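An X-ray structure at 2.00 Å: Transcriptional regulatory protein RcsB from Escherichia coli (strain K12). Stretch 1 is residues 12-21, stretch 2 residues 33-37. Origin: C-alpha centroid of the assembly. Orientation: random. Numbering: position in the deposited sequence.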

# COMPACT_ATOMS: atom_id res chain seq x y z
N HIS A 12 3.06 -6.68 2.73
CA HIS A 12 3.38 -5.59 1.82
C HIS A 12 3.88 -4.40 2.63
O HIS A 12 3.10 -3.84 3.40
N PRO A 13 5.17 -4.04 2.51
CA PRO A 13 5.71 -2.97 3.33
C PRO A 13 4.94 -1.67 3.15
O PRO A 13 4.72 -0.98 4.10
N ILE A 14 4.47 -1.35 1.94
CA ILE A 14 3.70 -0.10 1.80
C ILE A 14 2.37 -0.10 2.54
O ILE A 14 1.89 0.96 2.84
N VAL A 15 1.75 -1.26 2.74
CA VAL A 15 0.54 -1.33 3.56
C VAL A 15 0.86 -0.96 5.00
O VAL A 15 0.15 -0.15 5.65
N LEU A 16 1.95 -1.53 5.50
CA LEU A 16 2.38 -1.22 6.86
C LEU A 16 2.73 0.27 7.04
O LEU A 16 2.36 0.87 8.04
N PHE A 17 3.42 0.85 6.07
CA PHE A 17 3.74 2.28 6.07
C PHE A 17 2.49 3.13 6.17
O PHE A 17 2.43 4.05 7.02
N GLY A 18 1.49 2.88 5.30
CA GLY A 18 0.24 3.69 5.27
C GLY A 18 -0.50 3.61 6.59
O GLY A 18 -0.92 4.61 7.15
N ILE A 19 -0.63 2.38 7.10
CA ILE A 19 -1.25 2.15 8.38
C ILE A 19 -0.50 2.88 9.50
O ILE A 19 -1.12 3.58 10.30
N ARG A 20 0.81 2.78 9.54
CA ARG A 20 1.58 3.48 10.60
C ARG A 20 1.36 5.03 10.53
O ARG A 20 1.18 5.67 11.57
N LYS A 21 1.36 5.59 9.32
CA LYS A 21 1.16 6.99 9.10
C LYS A 21 -0.21 7.42 9.57
O LYS A 21 -0.36 8.44 10.21
N GLY A 33 4.24 -3.27 17.15
CA GLY A 33 4.95 -4.21 16.29
C GLY A 33 4.40 -4.25 14.90
O GLY A 33 3.20 -3.98 14.70
N GLU A 34 5.29 -4.56 13.96
CA GLU A 34 4.91 -4.80 12.59
C GLU A 34 5.56 -6.11 12.13
O GLU A 34 6.77 -6.24 12.29
N PHE A 35 4.80 -6.96 11.46
CA PHE A 35 5.28 -8.20 10.91
C PHE A 35 4.84 -8.44 9.48
O PHE A 35 3.83 -7.89 9.04
N GLU A 36 5.59 -9.26 8.77
CA GLU A 36 5.31 -9.67 7.41
C GLU A 36 5.16 -11.15 7.20
O GLU A 36 5.12 -11.62 6.05
N ASP A 37 5.16 -11.92 8.28
CA ASP A 37 5.21 -13.39 8.23
C ASP A 37 4.56 -13.81 9.52
O ASP A 37 4.81 -13.20 10.56

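Helix 13-21 runs nearly antiparallel to strand 33-35, at 159° between their N-to-C directions and with a closest axial approach of 9.8 Å. The CA atoms of Leu-16 and Glu-34, 7.2 Å apart, set the register, and the contact is modest, burying 282 Å² summed over both sides. By the direction of the CA-to-CB bond, Leu-16, Ile-19 and Arg-20 point toward the strand side, and Glu-34 and Glu-36 point back; Ile-19 nevertheless makes no contact, Ile-19 CB lying 7.0 Å from Glu-34 OE2.

The polar part is a salt bridge between Arg-20 and Glu-34. Arg-20 NE donates to Glu-34 OE2 at 2.7 Å with an N-H...acceptor angle of 155°, and Arg-20 NH2 donates to Glu-34 OE1 at 2.8 Å and 135°. Two nitrogens thus meet two carboxylate oxygens, with OE2 at the edge of the guanidinium and near its plane, as a bidentate pairing requires. A third bond, from Arg-20 NH2 to Glu-34 OE2 at 3.1 Å and 131°, is weak. The rotamers account for the reach: Glu-34 is m at chi1 and t at chi2, while Arg-20 extends through t, t and then turns at chi3 (m, -36°), bringing NE and NH2 round to the carboxylate.

The van der Waals part centres on buried Leu-16, with chi1 m and chi2 t. Leu-16 CD1 lies 3.9 Å from Phe-35 O and 4.0 Å from Glu-36 CG, so the methyl packs against both strand backbone and the aliphatic portion of a glutamate. Leu-16 CB also sits 4.0 Å from Glu-34 OE1. The ring of Phe-35 takes no part: its CA-to-CB bond points away, and the nearest side-chain atom, Phe-35 CB, is 6.5 Å from Leu-16 CD1.

At the start of the helix, Pro-13 CG approaches Glu-36 OE2 at 3.9 Å, a van der Waals contact. Glu-36 is m, t at chi1 and chi2.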

# COMPACT_ATOMS: atom_id res chain seq x y z
CB HIS A 12 2.15 -5.21 1.01
CG HIS A 12 1.89 -6.11 -0.14
ND1 HIS A 12 0.85 -7.00 -0.14
CD2 HIS A 12 2.58 -6.32 -1.27
CE1 HIS A 12 0.87 -7.68 -1.28
NE2 HIS A 12 1.92 -7.29 -1.97
CB PRO A 13 7.15 -2.84 2.84
CG PRO A 13 7.48 -4.22 2.46
CD PRO A 13 6.24 -4.79 1.85
CB ILE A 14 3.52 0.33 0.30
CG1 ILE A 14 3.45 1.88 0.19
CG2 ILE A 14 2.37 -0.35 -0.30
CD1 ILE A 14 3.83 2.36 -1.17
CB VAL A 15 -0.13 -2.74 3.45
CG1 VAL A 15 -1.30 -2.86 4.41
CG2 VAL A 15 -0.59 -3.05 2.03
CB LEU A 16 3.52 -2.12 7.27
CG LEU A 16 3.20 -3.62 7.29
CD1 LEU A 16 4.49 -4.38 7.59
CD2 LEU A 16 2.09 -3.94 8.24
CB PHE A 17 4.49 2.62 4.77
CG PHE A 17 4.89 4.04 4.64
CD1 PHE A 17 5.96 4.53 5.33
CD2 PHE A 17 4.16 4.90 3.89
CE1 PHE A 17 6.32 5.88 5.19
CE2 PHE A 17 4.45 6.24 3.78
CZ PHE A 17 5.57 6.74 4.40
CB ILE A 19 -1.41 0.64 8.66
CG1 ILE A 19 -2.41 0.07 7.64
CG2 ILE A 19 -1.92 0.46 10.09
CD1 ILE A 19 -2.66 -1.42 7.71
CB ARG A 20 3.05 3.07 10.53
CG ARG A 20 4.01 3.78 11.45
CD ARG A 20 5.47 3.62 10.90
NE ARG A 20 5.63 2.29 10.31
CZ ARG A 20 6.33 2.02 9.19
NH1 ARG A 20 7.02 2.98 8.53
NH2 ARG A 20 6.32 0.77 8.69
CB LYS A 21 1.29 7.31 7.62
CG LYS A 21 2.68 7.33 7.02
CD LYS A 21 3.67 8.23 7.77
CE LYS A 21 4.49 7.38 8.75
NZ LYS A 21 5.68 8.14 9.19
CB GLU A 34 5.46 -3.72 11.68
CG GLU A 34 5.09 -2.36 12.17
CD GLU A 34 5.46 -1.29 11.15
OE1 GLU A 34 6.23 -1.60 10.21
OE2 GLU A 34 5.03 -0.14 11.30
CB PHE A 35 4.72 -9.32 11.82
CG PHE A 35 5.17 -9.17 13.22
CD1 PHE A 35 6.41 -9.64 13.57
CD2 PHE A 35 4.39 -8.51 14.17
CE1 PHE A 35 6.86 -9.47 14.86
CE2 PHE A 35 4.86 -8.31 15.46
CZ PHE A 35 6.10 -8.82 15.81
CB GLU A 36 6.44 -9.13 6.51
CG GLU A 36 6.60 -7.64 6.76
CD GLU A 36 7.56 -6.93 5.82
OE1 GLU A 36 8.02 -5.82 6.24
OE2 GLU A 36 7.80 -7.44 4.66
CB ASP A 37 6.70 -13.83 8.10
CG ASP A 37 6.91 -15.34 8.16
OD1 ASP A 37 6.63 -15.90 9.22
OD2 ASP A 37 7.44 -15.99 7.20